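Local coordinates for orotidine 5'-phosphate decarboxylase (Lactobacillus acidophilus, PDB 3TFX), which probably catalyses the decarboxylation of orotidine 5'-monophosphate to uridine 5'-monophosphate, the last step of de novo UMP synthesis, at residues A143-K151 and E167-I175. Residues are numbered along the deposited sequence; the frame is centred on the assembly and turned at random.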
loop_
_atom_site.group_PDB
_atom_site.type_symbol
_atom_site.label_atom_id
_atom_site.label_comp_id
_atom_site.label_asym_id
_atom_site.label_seq_id
_atom_site.Cartn_x
_atom_site.Cartn_y
_atom_site.Cartn_z
ATOM N N ALA A 143 -4.507 22.522 -3.274
ATOM C CA ALA A 143 -3.374 22.893 -4.128
ATOM C C ALA A 143 -2.100 23.115 -3.333
ATOM O O ALA A 143 -1.008 22.773 -3.798
ATOM C CB ALA A 143 -3.697 24.128 -4.968
ATOM N N GLU A 144 -2.254 23.689 -2.140
ATOM C CA GLU A 144 -1.134 23.934 -1.235
ATOM C C GLU A 144 -0.604 22.633 -0.637
ATOM O O GLU A 144 0.611 22.461 -0.501
ATOM C CB GLU A 144 -1.531 24.905 -0.116
ATOM C CG GLU A 144 -1.611 26.378 -0.548
ATOM C CD GLU A 144 -1.907 27.334 0.614
ATOM O OE1 GLU A 144 -1.325 27.157 1.714
ATOM O OE2 GLU A 144 -2.721 28.267 0.424
ATOM N N GLN A 145 -1.518 21.727 -0.291
ATOM C CA GLN A 145 -1.161 20.436 0.303
ATOM C C GLN A 145 -0.431 19.556 -0.714
ATOM O O GLN A 145 0.576 18.921 -0.398
ATOM C CB GLN A 145 -2.412 19.727 0.854
ATOM C CG GLN A 145 -2.208 18.256 1.258
ATOM C CD GLN A 145 -1.457 18.080 2.583
ATOM O OE1 GLN A 145 -0.996 19.053 3.209
ATOM N NE2 GLN A 145 -1.339 16.831 3.020
ATOM N N VAL A 146 -0.938 19.559 -1.941
ATOM C CA VAL A 146 -0.343 18.818 -3.042
ATOM C C VAL A 146 1.087 19.277 -3.325
ATOM O O VAL A 146 1.996 18.445 -3.418
ATOM C CB VAL A 146 -1.223 18.861 -4.313
ATOM C CG1 VAL A 146 -0.441 18.381 -5.547
ATOM C CG2 VAL A 146 -2.459 17.994 -4.109
ATOM N N LEU A 147 1.286 20.589 -3.449
ATOM C CA LEU A 147 2.614 21.146 -3.708
ATOM C C LEU A 147 3.590 20.838 -2.552
ATOM O O LEU A 147 4.738 20.448 -2.778
ATOM C CB LEU A 147 2.515 22.649 -3.984
ATOM C CG LEU A 147 3.821 23.464 -4.028
ATOM C CD1 LEU A 147 4.684 22.982 -5.164
ATOM C CD2 LEU A 147 3.563 24.995 -4.129
ATOM N N SER A 148 3.115 20.979 -1.322
ATOM C CA SER A 148 3.913 20.683 -0.122
ATOM C C SER A 148 4.382 19.211 -0.061
ATOM O O SER A 148 5.549 18.929 0.214
ATOM C CB SER A 148 3.098 21.036 1.126
ATOM O OG SER A 148 3.800 20.721 2.305
ATOM N N LEU A 149 3.463 18.287 -0.322
ATOM C CA LEU A 149 3.795 16.858 -0.399
ATOM C C LEU A 149 4.780 16.576 -1.543
ATOM O O LEU A 149 5.736 15.836 -1.371
ATOM C CB LEU A 149 2.517 16.042 -0.599
ATOM C CG LEU A 149 1.822 15.349 0.585
ATOM C CD1 LEU A 149 2.279 15.768 1.972
ATOM C CD2 LEU A 149 0.328 15.399 0.447
ATOM N N ALA A 150 4.549 17.195 -2.700
ATOM C CA ALA A 150 5.427 17.003 -3.847
ATOM C C ALA A 150 6.856 17.514 -3.582
ATOM O O ALA A 150 7.824 16.792 -3.823
ATOM C CB ALA A 150 4.832 17.636 -5.094
ATOM N N LYS A 151 6.979 18.744 -3.075
ATOM C CA LYS A 151 8.287 19.328 -2.753
ATOM C C LYS A 151 9.059 18.451 -1.767
ATOM O O LYS A 151 10.239 18.143 -1.982
ATOM C CB LYS A 151 8.139 20.741 -2.188
ATOM C CG LYS A 151 7.849 21.817 -3.221
ATOM C CD LYS A 151 7.662 23.192 -2.597
ATOM C CE LYS A 151 8.963 23.748 -2.011
ATOM N NZ LYS A 151 10.000 24.048 -3.057
ATOM N N GLU A 167 -2.022 19.892 -13.018
ATOM C CA GLU A 167 -1.179 20.238 -11.880
ATOM C C GLU A 167 0.292 20.419 -12.264
ATOM O O GLU A 167 1.052 21.018 -11.513
ATOM C CB GLU A 167 -1.298 19.177 -10.772
ATOM C CG GLU A 167 -2.603 19.241 -9.981
ATOM C CD GLU A 167 -2.836 18.020 -9.078
ATOM O OE1 GLU A 167 -2.279 16.932 -9.341
ATOM O OE2 GLU A 167 -3.604 18.146 -8.104
ATOM N N VAL A 168 0.687 19.895 -13.425
ATOM C CA VAL A 168 2.109 19.834 -13.773
ATOM C C VAL A 168 2.776 21.206 -13.660
ATOM O O VAL A 168 3.844 21.308 -13.061
ATOM C CB VAL A 168 2.380 19.178 -15.160
ATOM C CG1 VAL A 168 3.893 19.117 -15.461
ATOM C CG2 VAL A 168 1.785 17.786 -15.218
ATOM N N LYS A 169 2.112 22.249 -14.172
ATOM C CA LYS A 169 2.723 23.578 -14.249
ATOM C C LYS A 169 3.117 24.131 -12.881
ATOM O O LYS A 169 4.246 24.568 -12.709
ATOM C CB LYS A 169 1.868 24.579 -15.054
ATOM C CG LYS A 169 1.414 24.047 -16.435
ATOM C CD LYS A 169 1.645 25.051 -17.577
ATOM C CE LYS A 169 1.021 24.548 -18.867
ATOM N NZ LYS A 169 1.862 24.854 -20.056
ATOM N N LYS A 170 2.204 24.102 -11.914
ATOM C CA LYS A 170 2.532 24.541 -10.544
ATOM C C LYS A 170 3.641 23.688 -9.924
ATOM O O LYS A 170 4.566 24.224 -9.325
ATOM C CB LYS A 170 1.314 24.514 -9.612
ATOM C CG LYS A 170 0.214 25.511 -9.933
ATOM C CD LYS A 170 -1.077 25.192 -9.140
ATOM C CE LYS A 170 -1.684 23.805 -9.502
ATOM N NZ LYS A 170 -2.905 23.466 -8.709
ATOM N N LEU A 171 3.533 22.367 -10.060
ATOM C CA LEU A 171 4.550 21.479 -9.499
ATOM C C LEU A 171 5.909 21.737 -10.139
ATOM O O LEU A 171 6.898 21.923 -9.430
ATOM C CB LEU A 171 4.138 20.003 -9.577
ATOM C CG LEU A 171 2.817 19.613 -8.877
ATOM C CD1 LEU A 171 2.658 18.107 -8.800
ATOM C CD2 LEU A 171 2.693 20.213 -7.489
ATOM N N HIS A 172 5.933 21.800 -11.471
ATOM C CA HIS A 172 7.159 22.064 -12.230
ATOM C C HIS A 172 7.783 23.417 -11.843
ATOM O O HIS A 172 8.969 23.473 -11.526
ATOM C CB HIS A 172 6.906 21.966 -13.740
ATOM C CG HIS A 172 8.095 22.336 -14.574
ATOM N ND1 HIS A 172 8.302 23.614 -15.052
ATOM C CD2 HIS A 172 9.137 21.594 -15.016
ATOM C CE1 HIS A 172 9.425 23.643 -15.746
ATOM N NE2 HIS A 172 9.949 22.431 -15.743
ATOM N N GLU A 173 6.969 24.476 -11.846
ATOM C CA GLU A 173 7.371 25.823 -11.400
ATOM C C GLU A 173 8.181 25.786 -10.114
ATOM O O GLU A 173 9.152 26.519 -9.966
ATOM C CB GLU A 173 6.134 26.707 -11.131
ATOM C CG GLU A 173 5.665 27.598 -12.274
ATOM C CD GLU A 173 6.435 28.928 -12.371
ATOM O OE1 GLU A 173 5.888 29.890 -12.961
ATOM O OE2 GLU A 173 7.588 29.021 -11.891
ATOM N N ASN A 174 7.744 24.948 -9.174
ATOM C CA ASN A 174 8.397 24.818 -7.871
ATOM C C ASN A 174 9.523 23.777 -7.778
ATOM O O ASN A 174 10.485 23.965 -7.034
ATOM C CB ASN A 174 7.337 24.556 -6.802
ATOM C CG ASN A 174 6.438 25.762 -6.576
ATOM O OD1 ASN A 174 6.756 26.624 -5.770
ATOM N ND2 ASN A 174 5.323 25.834 -7.304
ATOM N N ILE A 175 9.409 22.688 -8.531
ATOM C CA ILE A 175 10.326 21.552 -8.366
ATOM C C ILE A 175 11.363 21.402 -9.494
ATOM O O ILE A 175 12.475 20.956 -9.249
ATOM C CB ILE A 175 9.555 20.232 -8.112
ATOM C CG1 ILE A 175 8.820 20.319 -6.761
ATOM C CG2 ILE A 175 10.511 19.022 -8.146
ATOM C CD1 ILE A 175 7.721 19.297 -6.548
#
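Leu147 and Leu171 meet at the middle of a largely apolar helix-helix contact on the outside of the barrel, where helix 142-155 and helix 168-175, the helices before and after strand 160-162, pack with their axes 10.2 Å apart and crossing at -43°. Leu171 sends its CD2 methyl over the neighbouring helix, to 3.9 Å from Leu147 CA, and the same methyl touches Val146 CG1 and Ala150 CB. Behind this layer, Leu171 and Ala150 both rest on Val161 of the intervening strand. One turn further on, Ile175 lays its CD1 methyl 3.6 Å from both Ala150 CB and Lys151 N, close against the backbone, while the aliphatic part of Lys151 flanks its CG1. Toward solvent, Leu147 turns CG anti to its own N (chi1 169°), which carries both methyls to Asn174; CD1 lies 3.5 Å from Asn174 CB and CD2 lies 3.7 Å from Asn174 ND2. The amide is held by a bond within its own helix, Asn174 ND2 to Lys170 O (2.7 Å, 164° at the hydrogen), and the backbone N of Asn174 reaches that oxygen from the opposite face of the carbonyl plane. Cutting Leu147 back to an alanine is likely to open a gap beside Leu171 CD2 and take away the methyls that lie against the Asn174 amide. At the other end, Glu167 brings OE2 near the Val146 methyls, while its OE1 accepts a hydrogen bond from Ser164 N. Such packing of successive outer helices, running in broadly the same direction but inclined to each other and joined through the barrel strand between them, is characteristic of the (beta/alpha)8, or TIM, barrel.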